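Local coordinates for protein hemolysin BL lytic component L1 (PDB 7NMQ) that serves as a lytic component of the hemolysin BL enterotoxin of Bacillus cereus, an alpha-helical pore-forming toxin that probably acts by permeabilising host membranes, at residues K12-T17 against E355-D360; R82-Y87 against K309-M314; A196-G201 against I207-A212. One frame throughout, in Å; residues are numbered along the deposited sequence. Where two conformers were deposited one is given.

In the fold
The three interactions show how a long helical bundle is stitched together by contacts both distant and local in sequence. Interaction 1 brings the first helix against the last, and interactions 2 and 3 both lie within the 337 residues between its segments. Interactions 1 and 2 have centres about 13 Å apart and touch directly: Glu355 OE1 meets Arg82 NH1 in a salt bridge of 2.8 Å, and Leu14 packs on Ile84. Interaction 3, in a predicted membrane-spanning stretch, lies about 11 Å from interaction 1 between centres and abuts it where Phe356 and Ile357 pack on Ile207. Interactions 2 and 3 do not touch, their nearest atoms being about 11 Å apart.

Interaction 1: residues K12-T17 against E355-D360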
ATOM      1  N   LYS A  12      11.577   6.547   4.717  1.00 18.51           N
ATOM      2  CA  LYS A  12      11.187   5.205   5.187  1.00 19.10           C
ATOM      3  C   LYS A  12       9.651   5.086   5.116  1.00 17.65           C
ATOM      4  O   LYS A  12       9.150   4.063   4.668  1.00 17.77           O
ATOM      5  CB  LYS A  12      11.808   4.949   6.561  1.00 22.82           C
ATOM      6  CG  LYS A  12      13.319   4.741   6.514  1.00 27.37           C
ATOM      7  CD  LYS A  12      13.936   4.003   7.705  1.00 30.66           C
ATOM      8  CE  LYS A  12      13.573   2.532   7.759  1.00 39.02           C
ATOM      9  NZ  LYS A  12      14.054   1.873   8.999  1.00 47.27           N
ATOM     10  N   ALA A  13       8.926   6.107   5.545  1.00 17.15           N
ATOM     11  CA  ALA A  13       7.450   6.093   5.561  1.00 17.39           C
ATOM     12  C   ALA A  13       6.958   6.017   4.120  1.00 16.17           C
ATOM     13  O   ALA A  13       5.947   5.328   3.870  1.00 16.05           O
ATOM     14  CB  ALA A  13       6.941   7.325   6.259  1.00 19.55           C
ATOM     15  N   LEU A  14       7.614   6.693   3.178  1.00 15.58           N
ATOM     16  CA  LEU A  14       7.201   6.647   1.760  1.00 14.91           C
ATOM     17  C   LEU A  14       7.402   5.244   1.229  1.00 15.34           C
ATOM     18  O   LEU A  14       6.542   4.833   0.434  1.00 15.48           O
ATOM     19  CB  LEU A  14       7.985   7.618   0.882  1.00 16.39           C
ATOM     20  CG  LEU A  14       7.463   9.034   0.868  1.00 18.25           C
ATOM     21  CD1 LEU A  14       8.446   9.878   0.094  1.00 18.36           C
ATOM     22  CD2 LEU A  14       6.078   9.097   0.243  1.00 17.73           C
ATOM     23  N   ALA A  15       8.487   4.586   1.586  1.00 14.37           N
ATOM     24  CA  ALA A  15       8.781   3.241   1.064  1.00 14.69           C
ATOM     25  C   ALA A  15       7.682   2.289   1.512  1.00 14.82           C
ATOM     26  O   ALA A  15       7.183   1.468   0.698  1.00 15.28           O
ATOM     27  CB  ALA A  15      10.128   2.789   1.522  1.00 15.14           C
ATOM     28  N   GLU A  16       7.274   2.399   2.772  0.50 14.78           N
ATOM     29  CA  GLU A  16       6.194   1.551   3.322  0.50 14.19           C
ATOM     30  C   GLU A  16       4.901   1.892   2.596  0.50 13.32           C
ATOM     31  O   GLU A  16       4.183   0.966   2.191  0.50 13.25           O
ATOM     32  CB  GLU A  16       6.012   1.810   4.813  0.50 15.66           C
ATOM     33  CG  GLU A  16       7.199   1.416   5.636  0.50 19.26           C
ATOM     34  CD  GLU A  16       6.999   1.560   7.132  0.50 21.73           C
ATOM     35  OE1 GLU A  16       5.944   2.081   7.561  0.50 24.79           O
ATOM     36  OE2 GLU A  16       7.912   1.167   7.861  0.50 24.30           O
ATOM     37  N   THR A  17       4.592   3.178   2.463  1.00 11.94           N
ATOM     38  CA  THR A  17       3.343   3.616   1.791  1.00 11.88           C
ATOM     39  C   THR A  17       3.314   3.077   0.362  1.00 12.43           C
ATOM     40  O   THR A  17       2.245   2.587  -0.051  1.00 13.19           O
ATOM     41  CB  THR A  17       3.202   5.137   1.835  1.00 13.08           C
ATOM     42  OG1 THR A  17       3.025   5.572   3.176  1.00 14.86           O
ATOM     43  CG2 THR A  17       2.023   5.592   1.009  1.00 15.45           C
ATOM     44  N   GLU A 355       7.691  11.589  -6.194  1.00 13.94           N
ATOM     45  CA  GLU A 355       6.972  11.832  -7.452  1.00 15.60           C
ATOM     46  C   GLU A 355       6.413  10.471  -7.921  1.00 15.64           C
ATOM     47  O   GLU A 355       5.231  10.384  -8.335  1.00 15.42           O
ATOM     48  CB  GLU A 355       7.951  12.415  -8.458  1.00 17.94           C
ATOM     49  CG  GLU A 355       7.367  12.559  -9.820  1.00 21.23           C
ATOM     50  CD  GLU A 355       6.454  13.739 -10.032  1.00 27.97           C
ATOM     51  OE1 GLU A 355       6.645  14.750  -9.345  1.00 33.28           O
ATOM     52  OE2 GLU A 355       5.594  13.657 -10.955  1.00 33.67           O
ATOM     53  N   PHE A 356       7.219   9.414  -7.854  1.00 14.82           N
ATOM     54  CA  PHE A 356       6.789   8.053  -8.266  1.00 15.40           C
ATOM     55  C   PHE A 356       5.564   7.623  -7.472  1.00 15.40           C
ATOM     56  O   PHE A 356       4.565   7.148  -8.083  1.00 16.95           O
ATOM     57  CB  PHE A 356       7.911   7.035  -8.142  1.00 16.79           C
ATOM     58  CG  PHE A 356       7.455   5.657  -8.540  1.00 18.22           C
ATOM     59  CD1 PHE A 356       6.766   4.848  -7.649  1.00 18.80           C
ATOM     60  CD2 PHE A 356       7.652   5.188  -9.832  1.00 19.51           C
ATOM     61  CE1 PHE A 356       6.369   3.558  -8.008  1.00 19.73           C
ATOM     62  CE2 PHE A 356       7.243   3.914 -10.195  1.00 19.75           C
ATOM     63  CZ  PHE A 356       6.595   3.095  -9.281  1.00 20.54           C
ATOM     64  N   ILE A 357       5.615   7.796  -6.155  1.00 14.01           N
ATOM     65  CA  ILE A 357       4.510   7.303  -5.286  1.00 15.53           C
ATOM     66  C   ILE A 357       3.240   8.117  -5.540  1.00 14.70           C
ATOM     67  O   ILE A 357       2.116   7.605  -5.281  1.00 16.07           O
ATOM     68  CB  ILE A 357       4.928   7.300  -3.802  1.00 15.93           C
ATOM     69  CG1 ILE A 357       6.061   6.296  -3.633  1.00 19.40           C
ATOM     70  CG2 ILE A 357       3.752   7.009  -2.872  1.00 15.71           C
ATOM     71  CD1 ILE A 357       6.698   6.270  -2.301  1.00 22.49           C
ATOM     72  N   SER A 358       3.369   9.362  -5.975  1.00 14.56           N
ATOM     73  CA  SER A 358       2.229  10.268  -6.218  1.00 15.40           C
ATOM     74  C   SER A 358       1.449   9.896  -7.482  1.00 16.23           C
ATOM     75  O   SER A 358       0.429  10.554  -7.743  1.00 17.08           O
ATOM     76  CB  SER A 358       2.669  11.697  -6.329  1.00 16.46           C
ATOM     77  OG  SER A 358       3.331  11.986  -7.544  1.00 16.90           O
ATOM     78  N   LYS A 359       1.951   8.954  -8.285  1.00 16.76           N
ATOM     79  CA  LYS A 359       1.337   8.616  -9.592  1.00 17.87           C
ATOM     80  C   LYS A 359       1.005   7.130  -9.596  1.00 16.25           C
ATOM     81  O   LYS A 359       1.635   6.381  -8.864  1.00 16.41           O
ATOM     82  CB  LYS A 359       2.322   8.958 -10.698  1.00 21.14           C
ATOM     83  CG  LYS A 359       2.480  10.453 -10.899  1.00 24.88           C
ATOM     84  CD  LYS A 359       3.357  10.795 -12.032  1.00 31.14           C
ATOM     85  CE  LYS A 359       4.827  10.742 -11.677  1.00 36.05           C
ATOM     86  NZ  LYS A 359       5.615  11.604 -12.595  1.00 39.92           N
ATOM     87  N   ASP A 360      -0.006   6.739 -10.357  1.00 17.05           N
ATOM     88  CA  ASP A 360      -0.348   5.314 -10.376  1.00 16.29           C
ATOM     89  C   ASP A 360       0.884   4.481 -10.692  1.00 16.74           C
ATOM     90  O   ASP A 360       1.632   4.807 -11.623  1.00 19.05           O
ATOM     91  CB  ASP A 360      -1.410   5.011 -11.422  1.00 17.96           C
ATOM     92  CG  ASP A 360      -2.803   5.415 -10.990  1.00 20.62           C
ATOM     93  OD1 ASP A 360      -2.996   5.676  -9.783  1.00 20.29           O
ATOM     94  OD2 ASP A 360      -3.688   5.470 -11.887  1.00 26.30           O
TER
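The turn that presents Ile357 to Leu14 is tied round one polar atom, the carbonyl oxygen of Glu355. Ser358 grips it twice, through a short bond of 2.6 Å from Ser358 OG to Glu355 O and through a weak one from its own backbone N. The hydroxyl lies 23° from the carbonyl plane, approaching with a C=O...O angle of 123°. One residue on, Lys359 NZ reaches back 2.6 Å to Glu355 OE2 in a salt bridge that uses the anti lone pair of this oxygen, while Glu355 OE1 pairs with Arg82. The carboxylate is thus held from both oxygens, and the two cations would be expected to favour its charged form.

Against this polar turn the contact itself is apolar. Ile357 extends its CG1 branch (chi2 173°) until CD1 presses on Leu14, 3.7 Å from Leu14 CB and a little farther from CD2. The same methyl comes within 3.1 Å of Leu14 O, a tight fit for carbon against oxygen. The other branch, Ile357 CG2, lies only loosely against Thr17 CG2, at 4.5 Å. Helix 45-103 covers the flank, with Ile84 on Leu14 and Ala81 on Ile357, and Ile207 touches Ile357 from helix 203-216. This methyl beside a helix backbone is one of several contacts by which helix 10-33 meets helix 330-357, pairing the first and last helices of an elongated bundle, as in the ClyA-like toxins.

Interaction 2: residues R82-Y87 against K309-M314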
ATOM      1  N   ARG A  82       2.481  13.819  -3.288  1.00 12.27           N
ATOM      2  CA  ARG A  82       2.595  15.047  -4.094  1.00 13.19           C
ATOM      3  C   ARG A  82       2.952  16.206  -3.151  1.00 12.54           C
ATOM      4  O   ARG A  82       3.722  17.076  -3.557  1.00 13.06           O
ATOM      5  CB  ARG A  82       1.273  15.304  -4.832  1.00 14.20           C
ATOM      6  CG  ARG A  82       1.228  16.569  -5.674  1.00 16.52           C
ATOM      7  CD  ARG A  82       2.416  16.783  -6.592  1.00 20.02           C
ATOM      8  NE  ARG A  82       2.551  15.665  -7.496  1.00 21.73           N
ATOM      9  CZ  ARG A  82       3.517  15.476  -8.389  1.00 23.35           C
ATOM     10  NH1 ARG A  82       4.502  16.349  -8.543  1.00 25.43           N
ATOM     11  NH2 ARG A  82       3.473  14.380  -9.137  1.00 27.61           N
ATOM     12  N   ASN A  83       2.396  16.247  -1.953  1.00 13.02           N
ATOM     13  CA  ASN A  83       2.712  17.348  -1.000  1.00 12.05           C
ATOM     14  C   ASN A  83       4.194  17.315  -0.616  1.00 12.18           C
ATOM     15  O   ASN A  83       4.768  18.375  -0.419  1.00 12.77           O
ATOM     16  CB  ASN A  83       1.817  17.276   0.227  1.00 12.96           C
ATOM     17  CG  ASN A  83       0.390  17.637  -0.085  1.00 14.19           C
ATOM     18  OD1 ASN A  83       0.084  18.197  -1.151  1.00 15.95           O
ATOM     19  ND2 ASN A  83      -0.490  17.302   0.863  1.00 15.65           N
ATOM     20  N   ILE A  84       4.810  16.152  -0.570  1.00 11.97           N
ATOM     21  CA  ILE A  84       6.264  16.029  -0.293  1.00 11.65           C
ATOM     22  C   ILE A  84       7.015  16.624  -1.475  1.00 12.49           C
ATOM     23  O   ILE A  84       7.963  17.401  -1.301  1.00 13.24           O
ATOM     24  CB  ILE A  84       6.622  14.567   0.021  1.00 12.70           C
ATOM     25  CG1 ILE A  84       5.934  14.177   1.330  1.00 13.45           C
ATOM     26  CG2 ILE A  84       8.123  14.405   0.065  1.00 13.51           C
ATOM     27  CD1 ILE A  84       6.016  12.715   1.670  1.00 15.46           C
ATOM     28  N   VAL A  85       6.644  16.220  -2.693  1.00 12.68           N
ATOM     29  CA  VAL A  85       7.265  16.794  -3.904  1.00 12.49           C
ATOM     30  C   VAL A  85       7.119  18.317  -3.855  1.00 12.39           C
ATOM     31  O   VAL A  85       8.108  19.036  -4.147  1.00 13.04           O
ATOM     32  CB  VAL A  85       6.651  16.244  -5.198  1.00 12.85           C
ATOM     33  CG1 VAL A  85       7.255  16.954  -6.408  1.00 14.61           C
ATOM     34  CG2 VAL A  85       6.801  14.731  -5.324  1.00 13.49           C
ATOM     35  N   ASN A  86       5.934  18.828  -3.572  1.00 12.33           N
ATOM     36  CA  ASN A  86       5.693  20.289  -3.616  1.00 11.92           C
ATOM     37  C   ASN A  86       6.500  20.978  -2.513  1.00 11.83           C
ATOM     38  O   ASN A  86       6.902  22.133  -2.735  1.00 12.65           O
ATOM     39  CB  ASN A  86       4.216  20.575  -3.533  1.00 13.66           C
ATOM     40  CG  ASN A  86       3.535  20.257  -4.851  1.00 16.81           C
ATOM     41  OD1 ASN A  86       4.134  20.396  -5.908  1.00 21.94           O
ATOM     42  ND2 ASN A  86       2.254  20.062  -4.815  1.00 21.24           N
ATOM     43  N   TYR A  87       6.723  20.340  -1.392  1.00 12.14           N
ATOM     44  CA  TYR A  87       7.544  20.972  -0.319  1.00 12.04           C
ATOM     45  C   TYR A  87       8.979  21.061  -0.830  1.00 12.43           C
ATOM     46  O   TYR A  87       9.624  22.102  -0.700  1.00 12.03           O
ATOM     47  CB  TYR A  87       7.461  20.223   1.005  1.00 12.27           C
ATOM     48  CG  TYR A  87       8.241  21.003   2.037  1.00 12.03           C
ATOM     49  CD1 TYR A  87       7.653  22.036   2.740  1.00 12.71           C
ATOM     50  CD2 TYR A  87       9.596  20.771   2.218  1.00 12.01           C
ATOM     51  CE1 TYR A  87       8.405  22.796   3.620  1.00 13.74           C
ATOM     52  CE2 TYR A  87      10.344  21.512   3.128  1.00 12.44           C
ATOM     53  CZ  TYR A  87       9.742  22.543   3.818  1.00 12.85           C
ATOM     54  OH  TYR A  87      10.436  23.352   4.691  1.00 13.97           O
ATOM     55  N   LYS A 309       3.475  12.345  11.865  1.00 14.50           N
ATOM     56  CA  LYS A 309       4.456  12.542  12.950  1.00 15.51           C
ATOM     57  C   LYS A 309       5.699  13.244  12.390  1.00 15.21           C
ATOM     58  O   LYS A 309       6.206  14.169  13.067  1.00 17.11           O
ATOM     59  CB  LYS A 309       4.827  11.212  13.599  1.00 16.79           C
ATOM     60  CG  LYS A 309       5.899  11.272  14.678  1.00 21.92           C
ATOM     61  CD  LYS A 309       6.015   9.987  15.491  1.00 27.59           C
ATOM     62  CE  LYS A 309       6.258   8.769  14.635  1.00 33.80           C
ATOM     63  NZ  LYS A 309       7.405   8.980  13.725  1.00 43.87           N
ATOM     64  N   GLN A 310       6.165  12.861  11.205  1.00 14.66           N
ATOM     65  CA  GLN A 310       7.393  13.449  10.620  1.00 14.70           C
ATOM     66  C   GLN A 310       7.123  14.909  10.276  1.00 13.34           C
ATOM     67  O   GLN A 310       8.020  15.756  10.555  1.00 13.99           O
ATOM     68  CB  GLN A 310       7.904  12.743   9.389  1.00 15.74           C
ATOM     69  CG  GLN A 310       8.193  11.280   9.636  1.00 17.89           C
ATOM     70  CD  GLN A 310       9.159  10.975  10.749  1.00 22.16           C
ATOM     71  OE1 GLN A 310      10.110  11.716  11.041  1.00 24.87           O
ATOM     72  NE2 GLN A 310       8.955   9.811  11.343  1.00 27.17           N
ATOM     73  N   TRP A 311       5.950  15.232   9.736  1.00 12.33           N
ATOM     74  CA  TRP A 311       5.660  16.668   9.459  1.00 12.32           C
ATOM     75  C   TRP A 311       5.598  17.447  10.772  1.00 13.21           C
ATOM     76  O   TRP A 311       6.090  18.579  10.820  1.00 14.27           O
ATOM     77  CB  TRP A 311       4.351  16.830   8.684  1.00 12.14           C
ATOM     78  CG  TRP A 311       4.391  16.518   7.228  1.00 11.96           C
ATOM     79  CD1 TRP A 311       3.616  15.575   6.627  1.00 12.96           C
ATOM     80  CD2 TRP A 311       5.194  17.117   6.202  1.00 12.08           C
ATOM     81  NE1 TRP A 311       3.858  15.575   5.283  1.00 13.08           N
ATOM     82  CE2 TRP A 311       4.810  16.531   4.983  1.00 11.57           C
ATOM     83  CE3 TRP A 311       6.155  18.124   6.160  1.00 13.09           C
ATOM     84  CZ2 TRP A 311       5.398  16.873   3.774  1.00 12.54           C
ATOM     85  CZ3 TRP A 311       6.706  18.492   4.957  1.00 14.15           C
ATOM     86  CH2 TRP A 311       6.330  17.880   3.765  1.00 12.65           C
ATOM     87  N   ASN A 312       4.975  16.888  11.784  1.00 13.60           N
ATOM     88  CA  ASN A 312       4.882  17.586  13.085  1.00 14.59           C
ATOM     89  C   ASN A 312       6.275  17.819  13.687  1.00 15.07           C
ATOM     90  O   ASN A 312       6.530  18.920  14.184  1.00 16.01           O
ATOM     91  CB  ASN A 312       3.974  16.834  14.033  1.00 16.00           C
ATOM     92  CG  ASN A 312       2.538  16.878  13.564  1.00 17.36           C
ATOM     93  OD1 ASN A 312       2.144  17.727  12.772  1.00 18.96           O
ATOM     94  ND2 ASN A 312       1.746  15.987  14.106  1.00 20.49           N
ATOM     95  N   THR A 313       7.154  16.837  13.635  1.00 15.25           N
ATOM     96  CA  THR A 313       8.536  16.966  14.143  1.00 16.07           C
ATOM     97  C   THR A 313       9.254  18.049  13.348  1.00 15.28           C
ATOM     98  O   THR A 313       9.969  18.907  13.959  1.00 15.54           O
ATOM     99  CB  THR A 313       9.277  15.640  14.099  1.00 18.38           C
ATOM    100  OG1 THR A 313       8.534  14.761  14.961  1.00 21.27           O
ATOM    101  CG2 THR A 313      10.701  15.765  14.571  1.00 20.19           C
ATOM    102  N   MET A 314       9.068  18.047  12.041  0.50 13.95           N
ATOM    103  CA  MET A 314       9.746  19.022  11.172  0.50 13.46           C
ATOM    104  C   MET A 314       9.222  20.424  11.523  0.50 13.95           C
ATOM    105  O   MET A 314      10.023  21.363  11.557  0.50 14.84           O
ATOM    106  CB  MET A 314       9.472  18.670   9.711  0.50 12.76           C
ATOM    107  CG  MET A 314      10.252  19.477   8.737  0.50 12.70           C
ATOM    108  SD  MET A 314       9.704  19.077   7.094  0.50 12.46           S
ATOM    109  CE  MET A 314      10.186  17.344   7.031  0.50 12.73           C
TER
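An offset edge-to-face aromatic pair, Trp311 directed at Tyr87, spans the gap between helix 275-325 and helix 45-103. The two rings meet with planes at 68° and centroids 5.7 Å apart, the tryptophan using the rim of its six-membered ring. Trp311 CZ3 stands over one face of the tyrosine ring, and Trp311 CH2 lies 3.8 Å from Tyr87 CB, which sits near the plane of the indole at its edge. The two side chains slide past each other in opposite directions. A third partner, Ile84, comes in obliquely from one turn earlier: its CG1 is 3.7 Å from Trp311 CZ2.

The reach of the indole matters because the helix segments run in nearly the same direction, 25° apart, with axes no closer than 13.5 Å. At such a spacing the backbones cannot pack directly, and a large flat side chain fills the interior of the bundle instead. Helix 107-154 also packs here, Asn124 touching Trp311 and Leu117 and Thr120 touching Tyr87. Helix 10-33 contributes Leu10 against Ile84 and Met314.

Met314, one turn beyond the tryptophan, adds a Met-aromatic contact in the conformer described, one of two. Its SD is 5.0 Å from the centroid of the Tyr87 ring and 23° off the normal, on the same face as Trp311 CZ3. The buried polar groups find partners elsewhere. Asn83 bonds to Lys79 through OD1 and to Glu127 through ND2, while Tyr87 OH makes a weak hydrogen bond with Tyr318 OH.

Interaction 3: residues A196-G201 against I207-A212; sequences AWSIGG and ILVIAA
Apolar packing carries this contact, and Val209 is its centre, facing both Ser198 and Trp197. Its CG2 methyl is 3.6 Å from Ser198 CB, and the tertiary carbon Val209 CB comes equally near that same atom, making a close fit between the two helices where the CA atoms of Ser198 and Val209 are 6.2 Å apart. The second methyl, Val209 CG1, also rests against Ser198 CB. Trp197 meets the valine with the far end of its indole: CZ3 lies 3.8 Å from Val209 CG2, the methyl approaching obliquely. With CG anti to the backbone N (chi1 170°), the indole swings out from its helix and extends its six-membered ring toward the neighbouring one.

The hydrogen bonds belong to the individual helices. In the conformer described, one of two, Ser198 OG turns back along its own helix to bond Leu195 O, so that this buried serine offers its carbon side to the valine while its polar end is satisfied. Gly200 N bonds Ala196 O at 2.9 Å; at Gly201 the pattern slackens into two weak bonds from its N, to Trp197 O and Ser198 O, just before the chain turns into the next helix.

Both segments belong to a predicted transmembrane stretch, consistent with a largely apolar interface. Ile242 from a loop touches Trp197 and Val209, and Ala248 and Ala252 of helix 247-272 also pack on the indole. Ile207 and Ile210 abut Phe356 of helix 330-357, while beyond them helix 203-216 leads directly into strand 217-222 of the two-stranded antiparallel sheet.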
ATOM      1  N   ALA A 196       9.769  -6.914   1.968  1.00 12.41           N
ATOM      2  CA  ALA A 196      10.746  -6.679   3.047  1.00 12.57           C
ATOM      3  C   ALA A 196      12.127  -6.418   2.442  1.00 12.97           C
ATOM      4  O   ALA A 196      12.857  -5.495   2.880  1.00 15.22           O
ATOM      5  CB  ALA A 196      10.755  -7.797   4.031  1.00 13.96           C
ATOM      6  N   TRP A 197      12.475  -7.204   1.429  1.00 11.91           N
ATOM      7  CA  TRP A 197      13.783  -7.042   0.771  1.00 12.13           C
ATOM      8  C   TRP A 197      13.793  -5.708   0.043  1.00 12.30           C
ATOM      9  O   TRP A 197      14.810  -5.002   0.061  1.00 13.44           O
ATOM     10  CB  TRP A 197      14.032  -8.219  -0.193  1.00 12.99           C
ATOM     11  CG  TRP A 197      15.230  -7.990  -1.065  1.00 14.70           C
ATOM     12  CD1 TRP A 197      16.530  -8.064  -0.666  1.00 15.11           C
ATOM     13  CD2 TRP A 197      15.244  -7.675  -2.476  1.00 15.25           C
ATOM     14  NE1 TRP A 197      17.352  -7.744  -1.709  1.00 17.10           N
ATOM     15  CE2 TRP A 197      16.604  -7.543  -2.843  1.00 16.83           C
ATOM     16  CE3 TRP A 197      14.254  -7.461  -3.452  1.00 17.22           C
ATOM     17  CZ2 TRP A 197      16.981  -7.174  -4.130  1.00 18.33           C
ATOM     18  CZ3 TRP A 197      14.633  -7.164  -4.749  1.00 18.00           C
ATOM     19  CH2 TRP A 197      15.982  -6.999  -5.068  1.00 19.78           C
ATOM     20  N   SER A 198      12.704  -5.347  -0.630  0.50 12.91           N
ATOM     21  CA  SER A 198      12.703  -4.112  -1.460  0.50 14.28           C
ATOM     22  C   SER A 198      12.758  -2.882  -0.542  0.50 15.34           C
ATOM     23  O   SER A 198      13.503  -1.916  -0.863  0.50 17.06           O
ATOM     24  CB  SER A 198      11.513  -4.074  -2.362  0.50 15.74           C
ATOM     25  OG  SER A 198      10.335  -4.010  -1.603  0.50 18.26           O
ATOM     26  N   ILE A 199      12.018  -2.897   0.567  1.00 15.14           N
ATOM     27  CA  ILE A 199      12.080  -1.783   1.559  1.00 17.64           C
ATOM     28  C   ILE A 199      13.462  -1.726   2.219  1.00 16.80           C
ATOM     29  O   ILE A 199      13.952  -0.609   2.459  1.00 18.84           O
ATOM     30  CB  ILE A 199      10.925  -1.945   2.556  1.00 19.25           C
ATOM     31  CG1 ILE A 199       9.600  -1.629   1.848  1.00 22.29           C
ATOM     32  CG2 ILE A 199      11.130  -1.055   3.780  1.00 22.69           C
ATOM     33  CD1 ILE A 199       8.366  -2.072   2.585  1.00 26.33           C
ATOM     34  N   GLY A 200      14.054  -2.875   2.484  1.00 16.65           N
ATOM     35  CA  GLY A 200      15.367  -3.017   3.134  1.00 18.07           C
ATOM     36  C   GLY A 200      16.466  -2.376   2.296  1.00 17.71           C
ATOM     37  O   GLY A 200      17.536  -2.132   2.817  1.00 21.44           O
ATOM     38  N   GLY A 201      16.222  -2.186   1.003  1.00 17.10           N
ATOM     39  CA  GLY A 201      17.201  -1.603   0.079  1.00 16.56           C
ATOM     40  C   GLY A 201      17.097  -0.090   0.026  1.00 17.73           C
ATOM     41  O   GLY A 201      17.922   0.531  -0.650  1.00 20.83           O
ATOM     42  N   ILE A 207      11.167   1.578  -5.060  1.00 13.87           N
ATOM     43  CA  ILE A 207      10.382   2.080  -6.221  1.00 14.71           C
ATOM     44  C   ILE A 207      10.704   1.234  -7.445  1.00 14.32           C
ATOM     45  O   ILE A 207       9.786   1.015  -8.264  1.00 15.48           O
ATOM     46  CB  ILE A 207      10.645   3.579  -6.422  1.00 16.79           C
ATOM     47  CG1 ILE A 207      10.101   4.418  -5.266  1.00 19.23           C
ATOM     48  CG2 ILE A 207      10.210   4.061  -7.780  1.00 18.60           C
ATOM     49  CD1 ILE A 207       8.715   4.198  -4.865  1.00 23.52           C
ATOM     50  N   LEU A 208      11.959   0.832  -7.623  1.00 14.92           N
ATOM     51  CA  LEU A 208      12.308   0.001  -8.803  1.00 14.40           C
ATOM     52  C   LEU A 208      11.579  -1.344  -8.719  1.00 13.67           C
ATOM     53  O   LEU A 208      11.074  -1.834  -9.760  1.00 13.81           O
ATOM     54  CB  LEU A 208      13.807  -0.224  -8.865  1.00 15.03           C
ATOM     55  CG  LEU A 208      14.624   1.005  -9.258  1.00 16.78           C
ATOM     56  CD1 LEU A 208      16.110   0.794  -9.008  1.00 18.69           C
ATOM     57  CD2 LEU A 208      14.385   1.367 -10.699  1.00 18.82           C
ATOM     58  N   VAL A 209      11.491  -1.911  -7.519  1.00 12.73           N
ATOM     59  CA  VAL A 209      10.833  -3.236  -7.332  1.00 13.10           C
ATOM     60  C   VAL A 209       9.336  -3.060  -7.560  1.00 13.30           C
ATOM     61  O   VAL A 209       8.726  -3.868  -8.309  1.00 13.97           O
ATOM     62  CB  VAL A 209      11.138  -3.860  -5.976  1.00 13.59           C
ATOM     63  CG1 VAL A 209      10.303  -5.111  -5.777  1.00 14.85           C
ATOM     64  CG2 VAL A 209      12.638  -4.095  -5.797  1.00 14.54           C
ATOM     65  N   ILE A 210       8.739  -2.038  -6.965  1.00 12.96           N
ATOM     66  CA  ILE A 210       7.293  -1.775  -7.178  1.00 12.84           C
ATOM     67  C   ILE A 210       6.997  -1.637  -8.671  1.00 13.59           C
ATOM     68  O   ILE A 210       5.980  -2.184  -9.129  1.00 14.14           O
ATOM     69  CB  ILE A 210       6.855  -0.537  -6.396  1.00 13.99           C
ATOM     70  CG1 ILE A 210       6.911  -0.809  -4.895  1.00 14.82           C
ATOM     71  CG2 ILE A 210       5.478  -0.081  -6.886  1.00 14.33           C
ATOM     72  CD1 ILE A 210       6.832   0.445  -4.036  1.00 16.17           C
ATOM     73  N   ALA A 211       7.792  -0.892  -9.412  1.00 14.47           N
ATOM     74  CA  ALA A 211       7.515  -0.670 -10.853  1.00 14.35           C
ATOM     75  C   ALA A 211       7.645  -2.002 -11.586  1.00 13.92           C
ATOM     76  O   ALA A 211       6.796  -2.292 -12.454  1.00 15.68           O
ATOM     77  CB  ALA A 211       8.437   0.350 -11.450  1.00 16.37           C
ATOM     78  N   ALA A 212       8.665  -2.777 -11.276  1.00 13.21           N
ATOM     79  CA  ALA A 212       8.896  -4.075 -11.977  1.00 13.54           C
ATOM     80  C   ALA A 212       7.744  -5.027 -11.711  1.00 13.23           C
ATOM     81  O   ALA A 212       7.250  -5.661 -12.644  1.00 13.87           O
ATOM     82  CB  ALA A 212      10.198  -4.677 -11.508  1.00 13.16           C
TER